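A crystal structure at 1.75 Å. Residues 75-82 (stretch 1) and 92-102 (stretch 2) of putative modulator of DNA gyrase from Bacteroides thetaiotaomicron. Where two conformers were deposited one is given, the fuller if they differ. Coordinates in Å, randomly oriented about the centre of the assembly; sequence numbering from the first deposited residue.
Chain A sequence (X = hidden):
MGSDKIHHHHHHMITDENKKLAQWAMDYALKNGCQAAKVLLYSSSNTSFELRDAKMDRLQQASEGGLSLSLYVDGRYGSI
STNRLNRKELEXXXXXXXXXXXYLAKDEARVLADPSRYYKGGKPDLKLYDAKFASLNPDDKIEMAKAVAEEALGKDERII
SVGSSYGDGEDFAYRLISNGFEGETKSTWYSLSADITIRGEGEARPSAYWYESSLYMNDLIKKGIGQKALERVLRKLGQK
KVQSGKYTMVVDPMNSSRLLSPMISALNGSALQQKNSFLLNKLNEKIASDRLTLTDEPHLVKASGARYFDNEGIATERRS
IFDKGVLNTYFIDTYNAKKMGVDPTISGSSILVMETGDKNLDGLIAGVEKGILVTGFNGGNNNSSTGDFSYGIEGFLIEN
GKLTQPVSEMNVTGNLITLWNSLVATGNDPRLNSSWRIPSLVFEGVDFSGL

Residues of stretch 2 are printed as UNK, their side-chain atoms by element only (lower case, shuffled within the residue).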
ATOM      1  N   GLY A  75       9.826 -25.945 -18.126  1.00 29.04           N
ATOM      2  CA  GLY A  75      10.727 -25.722 -17.034  1.00 28.09           C
ATOM      3  C   GLY A  75      10.635 -24.326 -16.427  1.00 29.83           C
ATOM      4  O   GLY A  75      11.180 -24.077 -15.367  1.00 32.23           O
ATOM      5  N   ARG A  76       9.983 -23.422 -17.134  1.00 28.41           N
ATOM      6  CA  ARG A  76       9.769 -22.054 -16.701  1.00 28.95           C
ATOM      7  C   ARG A  76       8.464 -21.983 -15.890  1.00 29.25           C
ATOM      8  O   ARG A  76       7.553 -22.804 -16.036  1.00 28.11           O
ATOM      9  CB  ARG A  76       9.709 -21.103 -17.877  1.00 28.96           C
ATOM     10  CG  ARG A  76      11.027 -20.886 -18.537  1.00 29.57           C
ATOM     11  CD  ARG A  76      11.489 -22.035 -19.449  1.00 27.16           C
ATOM     12  NE  ARG A  76      12.553 -21.620 -20.307  1.00 25.71           N
ATOM     13  CZ  ARG A  76      13.099 -22.350 -21.316  1.00 27.84           C
ATOM     14  NH1 ARG A  76      12.630 -23.559 -21.553  1.00 28.46           N
ATOM     15  NH2 ARG A  76      14.001 -21.812 -22.126  1.00 27.34           N
ATOM     16  N   TYR A  77       8.305 -20.868 -15.179  1.00 29.55           N
ATOM     17  CA  TYR A  77       7.125 -20.660 -14.315  1.00 28.61           C
ATOM     18  C   TYR A  77       6.702 -19.195 -14.386  1.00 28.44           C
ATOM     19  O   TYR A  77       7.531 -18.305 -14.178  1.00 30.93           O
ATOM     20  CB  TYR A  77       7.543 -21.002 -12.888  1.00 30.39           C
ATOM     21  CG  TYR A  77       6.491 -20.679 -11.838  1.00 29.15           C
ATOM     22  CD1 TYR A  77       5.460 -21.534 -11.594  1.00 32.19           C
ATOM     23  CD2 TYR A  77       6.562 -19.480 -11.135  1.00 37.58           C
ATOM     24  CE1 TYR A  77       4.486 -21.226 -10.625  1.00 35.79           C
ATOM     25  CE2 TYR A  77       5.600 -19.172 -10.157  1.00 41.29           C
ATOM     26  CZ  TYR A  77       4.585 -20.035  -9.942  1.00 37.75           C
ATOM     27  OH  TYR A  77       3.608 -19.744  -8.953  1.00 40.14           O
ATOM     28  N   GLY A  78       5.436 -18.983 -14.741  1.00 28.92           N
ATOM     29  CA  GLY A  78       4.854 -17.658 -15.001  1.00 29.47           C
ATOM     30  C   GLY A  78       3.506 -17.530 -14.339  1.00 31.24           C
ATOM     31  O   GLY A  78       2.784 -18.476 -14.199  1.00 29.15           O
ATOM     32  N   SER A  79       3.141 -16.286 -14.027  1.00 31.12           N
ATOM     33  CA  SER A  79       1.852 -15.973 -13.424  1.00 33.59           C
ATOM     34  C   SER A  79       1.061 -14.955 -14.204  1.00 30.88           C
ATOM     35  O   SER A  79       1.609 -13.899 -14.613  1.00 30.59           O
ATOM     36  CB  SER A  79       2.118 -15.416 -11.998  1.00 36.52           C
ATOM     37  OG  SER A  79       2.899 -16.324 -11.237  1.00 36.76           O
ATOM     38  N   ILE A  80      -0.194 -15.270 -14.512  1.00 30.99           N
ATOM     39  CA  ILE A  80      -1.051 -14.345 -15.189  1.00 31.64           C
ATOM     40  C   ILE A  80      -2.413 -14.232 -14.469  1.00 33.27           C
ATOM     41  O   ILE A  80      -2.854 -15.152 -13.767  1.00 33.06           O
ATOM     42  CB  ILE A  80      -1.286 -14.712 -16.628  1.00 30.26           C
ATOM     43  CG1 ILE A  80      -2.085 -15.999 -16.809  1.00 32.07           C
ATOM     44  CG2 ILE A  80       0.084 -14.887 -17.401  1.00 30.96           C
ATOM     45  CD1 ILE A  80      -2.230 -16.448 -18.236  1.00 33.76           C
ATOM     46  N   SER A  81      -3.092 -13.120 -14.667  0.50 32.69           N
ATOM     47  CA  SER A  81      -4.387 -12.953 -14.017  0.50 32.95           C
ATOM     48  C   SER A  81      -5.228 -11.980 -14.806  0.50 34.83           C
ATOM     49  O   SER A  81      -4.699 -10.996 -15.350  0.50 32.86           O
ATOM     50  CB  SER A  81      -4.142 -12.451 -12.601  0.50 35.27           C
ATOM     51  OG  SER A  81      -3.744 -11.088 -12.628  0.50 32.79           O
ATOM     52  N   THR A  82      -6.530 -12.282 -14.921  1.00 35.05           N
ATOM     53  CA  THR A  82      -7.435 -11.484 -15.686  1.00 34.51           C
ATOM     54  C   THR A  82      -8.841 -11.520 -15.138  1.00 40.31           C
ATOM     55  O   THR A  82      -9.265 -12.498 -14.471  1.00 40.33           O
ATOM     56  CB  THR A  82      -7.444 -11.992 -17.112  1.00 36.12           C
ATOM     57  OG1 THR A  82      -8.252 -11.167 -17.917  1.00 37.85           O
ATOM     58  CG2 THR A  82      -7.963 -13.444 -17.217  1.00 41.47           C
ATOM     59  N   UNK A  92      -6.376 -15.871 -26.182  1.00 37.52           N
ATOM     60  CA  UNK A  92      -5.226 -15.024 -26.491  1.00 38.12           C
ATOM     61  C   UNK A  92      -4.394 -14.723 -25.262  1.00 35.63           C
ATOM     62  O   UNK A  92      -3.162 -14.791 -25.345  1.00 34.93           O
ATOM     63  o   UNK A  92      -6.347 -14.034 -28.327  1.00 39.17           O
ATOM     64  c   UNK A  92      -4.565 -12.761 -27.445  1.00 42.26           C
ATOM     65  c   UNK A  92      -5.728 -13.712 -27.087  1.00 42.67           C
ATOM     66  N   UNK A  93      -5.055 -14.360 -24.160  1.00 34.09           N
ATOM     67  CA  UNK A  93      -4.359 -14.002 -22.953  1.00 34.32           C
ATOM     68  C   UNK A  93      -3.532 -15.175 -22.425  1.00 32.96           C
ATOM     69  O   UNK A  93      -2.375 -15.012 -21.996  1.00 31.64           O
ATOM     70  c   UNK A  93      -3.934 -11.862 -20.654  1.00 38.04           C
ATOM     71  c   UNK A  93      -4.274 -13.210 -18.320  1.00 34.12           C
ATOM     72  c   UNK A  93      -4.716 -13.011 -20.629  1.00 35.72           C
ATOM     73  c   UNK A  93      -3.309 -11.421 -19.517  1.00 40.26           C
ATOM     74  c   UNK A  93      -4.857 -13.672 -19.471  1.00 35.16           C
ATOM     75  c   UNK A  93      -5.365 -13.545 -21.878  1.00 33.22           C
ATOM     76  c   UNK A  93      -3.545 -12.098 -18.331  1.00 35.89           C
ATOM     77  N   UNK A  94      -4.156 -16.356 -22.370  1.00 32.79           N
ATOM     78  CA  UNK A  94      -3.452 -17.555 -21.866  1.00 33.54           C
ATOM     79  C   UNK A  94      -2.310 -17.933 -22.800  1.00 33.61           C
ATOM     80  O   UNK A  94      -1.221 -18.191 -22.355  1.00 31.33           O
ATOM     81  c   UNK A  94      -4.442 -18.735 -21.695  1.00 33.97           C
ATOM     82  c   UNK A  94      -6.612 -19.316 -20.454  1.00 36.86           C
ATOM     83  c   UNK A  94      -5.413 -18.365 -20.557  1.00 33.66           C
ATOM     84  c   UNK A  94      -3.740 -19.989 -21.316  1.00 33.95           C
ATOM     85  N   UNK A  95      -2.565 -17.966 -24.105  1.00 33.38           N
ATOM     86  CA  UNK A  95      -1.485 -18.371 -25.018  1.00 32.19           C
ATOM     87  C   UNK A  95      -0.326 -17.404 -24.940  1.00 31.52           C
ATOM     88  O   UNK A  95       0.854 -17.832 -24.979  1.00 32.75           O
ATOM     89  c   UNK A  95      -0.431 -20.440 -27.094  1.00 47.82           C
ATOM     90  c   UNK A  95      -1.031 -19.036 -27.467  1.00 42.85           C
ATOM     91  c   UNK A  95       0.085 -21.178 -28.349  1.00 51.50           C
ATOM     92  n   UNK A  95       1.010 -20.272 -29.110  1.00 57.82           N
ATOM     93  c   UNK A  95      -2.042 -18.512 -26.437  1.00 36.65           C
ATOM     94  N   UNK A  96      -0.617 -16.111 -24.862  1.00 32.29           N
ATOM     95  CA  UNK A  96       0.436 -15.116 -24.734  1.00 33.28           C
ATOM     96  C   UNK A  96       1.203 -15.295 -23.443  1.00 33.72           C
ATOM     97  O   UNK A  96       2.403 -15.170 -23.465  1.00 32.61           O
ATOM     98  n   UNK A  96      -1.229 -12.261 -26.440  1.00 47.16           N
ATOM     99  c   UNK A  96      -0.519 -13.375 -26.272  1.00 44.83           C
ATOM    100  o   UNK A  96      -0.171 -14.110 -27.235  1.00 50.18           O
ATOM    101  c   UNK A  96      -0.117 -13.710 -24.842  1.00 35.46           C
ATOM    102  N   UNK A  97       0.518 -15.636 -22.340  1.00 31.00           N
ATOM    103  CA  UNK A  97       1.170 -15.921 -21.086  1.00 27.67           C
ATOM    104  C   UNK A  97       2.124 -17.114 -21.146  1.00 28.85           C
ATOM    105  O   UNK A  97       3.254 -17.053 -20.644  1.00 28.98           O
ATOM    106  N   UNK A  98       1.674 -18.159 -21.835  1.00 28.68           N
ATOM    107  CA  UNK A  98       2.480 -19.370 -22.001  1.00 29.17           C
ATOM    108  C   UNK A  98       3.758 -19.051 -22.786  1.00 29.77           C
ATOM    109  O   UNK A  98       4.866 -19.382 -22.379  1.00 30.29           O
ATOM    110  c   UNK A  98       0.562 -20.994 -21.759  1.00 29.19           C
ATOM    111  c   UNK A  98       2.522 -21.607 -23.136  1.00 30.86           C
ATOM    112  c   UNK A  98      -0.460 -21.936 -22.383  1.00 31.77           C
ATOM    113  c   UNK A  98       1.644 -20.482 -22.694  1.00 28.23           C
ATOM    114  N   UNK A  99       3.577 -18.355 -23.905  1.00 29.14           N
ATOM    115  CA  UNK A  99       4.689 -18.068 -24.792  1.00 29.91           C
ATOM    116  C   UNK A  99       5.678 -17.088 -24.150  1.00 27.63           C
ATOM    117  O   UNK A  99       6.866 -17.253 -24.267  1.00 29.92           O
ATOM    118  o   UNK A  99       2.716 -18.366 -27.820  1.00 44.90           O
ATOM    119  o   UNK A  99       3.779 -19.918 -26.755  1.00 37.28           O
ATOM    120  c   UNK A  99       4.167 -17.584 -26.091  1.00 34.36           C
ATOM    121  c   UNK A  99       3.516 -18.689 -26.925  1.00 40.31           C
ATOM    122  N   UNK A 100       5.156 -16.150 -23.356  1.00 29.76           N
ATOM    123  CA  UNK A 100       5.984 -15.221 -22.616  1.00 28.32           C
ATOM    124  C   UNK A 100       6.778 -15.917 -21.500  1.00 26.66           C
ATOM    125  O   UNK A 100       7.964 -15.627 -21.292  1.00 30.82           O
ATOM    126  c   UNK A 100       5.097 -14.151 -22.023  1.00 31.39           C
ATOM    127  o   UNK A 100       4.571 -13.358 -23.054  1.00 33.82           O
ATOM    128  N   UNK A 101       6.137 -16.830 -20.829  1.00 29.43           N
ATOM    129  CA  UNK A 101       6.744 -17.586 -19.724  1.00 29.02           C
ATOM    130  C   UNK A 101       7.922 -18.373 -20.239  1.00 30.00           C
ATOM    131  O   UNK A 101       8.961 -18.464 -19.596  1.00 28.51           O
ATOM    132  o   UNK A 101       4.708 -17.786 -18.388  1.00 29.28           O
ATOM    133  c   UNK A 101       6.296 -19.517 -18.089  1.00 28.80           C
ATOM    134  c   UNK A 101       5.726 -18.529 -19.080  1.00 29.44           C
ATOM    135  N   UNK A 102       7.767 -18.932 -21.437  1.00 28.20           N
ATOM    136  CA  UNK A 102       8.861 -19.743 -21.993  1.00 27.15           C
ATOM    137  C   UNK A 102      10.169 -18.987 -22.211  1.00 25.95           C
ATOM    138  O   UNK A 102      11.259 -19.563 -22.362  1.00 27.07           O
ATOM    139  n   UNK A 102       5.385 -23.308 -25.268  1.00 31.92           N
ATOM    140  c   UNK A 102       8.385 -20.384 -23.295  1.00 28.41           C
ATOM    141  n   UNK A 102       6.219 -21.347 -25.956  1.00 28.66           N
ATOM    142  n   UNK A 102       7.591 -22.948 -24.981  1.00 27.90           N
ATOM    143  c   UNK A 102       6.406 -22.533 -25.419  1.00 30.19           C
ATOM    144  c   UNK A 102       8.848 -22.196 -25.082  1.00 29.65           C
ATOM    145  c   UNK A 102       9.262 -21.526 -23.767  1.00 30.31           C
TER

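Position 92 carries three side-chain atoms, a carbon bearing one oxygen and one carbon. This beta-branched hydroxyl pattern identifies Thr 92, which is exposed and touches nothing on the strand.

At position 93 one carbon leads to a ring of six carbons. The ring reaches Ile 80, Ser 81 and Thr 82, and an all-carbon six-membered ring on a single methylene is Phe 93. Its CE2 lies 3.7 Å from Ile 80 CB and 3.6 Å from Thr 82 CB, while its CZ comes within 3.4 Å of Ser 81 O; Thr 82 OG1 sits over one ring face.

Position 94 has four carbons, forked at the first, with one arm two carbons long. That is Ile 94, whose CA-to-CB bond points sideways; its CA is 4.0 Å from Ile 80 CD1, and its CG1 is 4.4 Å from that CD1.

Four carbons in a row ending in nitrogen define position 95 as Lys 95. Its CA-to-CB bond points away from the strand, and the side chain makes no contact there.

Position 96 shows two carbons, the second carrying one oxygen and one nitrogen, the amide of Asn 96. It is exposed and remains clear of stretch 1.

No side-chain atom is present at position 97, so it is Gly 97. Its CA approaches Ile 80 CG2 to 4.0 Å; an ideal CB would lie 2.9 Å from that CG2, a clash, so the bare backbone makes room for the isoleucine.

Position 98 repeats the forked four-carbon pattern of Ile 94 and is Ile 98. It is buried, but its CA-to-CB bond points away from the strand.

At position 99 two carbons end in two oxygens, the carboxylate of Asp 99. Its OD2 accepts a hydrogen bond from Lys 95 NZ at 2.9 Å within a salt bridge, one turn apart on the helix.

Position 100 has one carbon and one oxygen: Ser 100. Its OG donates to Asn 96 O at 2.9 Å.

Position 101 has a carbon bearing one oxygen and one carbon, packed against Arg 76, Tyr 77 and Gly 78; it is Thr 101. Its OG1 donates to Gly 97 O at 2.8 Å and lies 3.4 Å from Gly 78 CA, where an ideal CB would clash at 1.9 Å. Its CG2 is 3.8 Å from Arg 76 CB.

Three carbons, a nitrogen and a carbon carrying two more nitrogens make position 102 Arg 102. Its NH1 pairs with Asp 99 OD1 at 2.9 Å in a second salt bridge, while its backbone O lies over one face of the Arg 76 guanidinium.

The contact, burying 473 Å², works by packing, without hydrogen bonds between the stretches. Strand and helix run at 146°, nearer antiparallel than parallel. Ile 80 packs over Gly 97 and also touches Phe 93 and Ile 94, and Gly 78 likewise admits Thr 101: a glycine on each element accommodates a side chain from the other.

Stretch 2 92-102: TFIKNGIDSTR
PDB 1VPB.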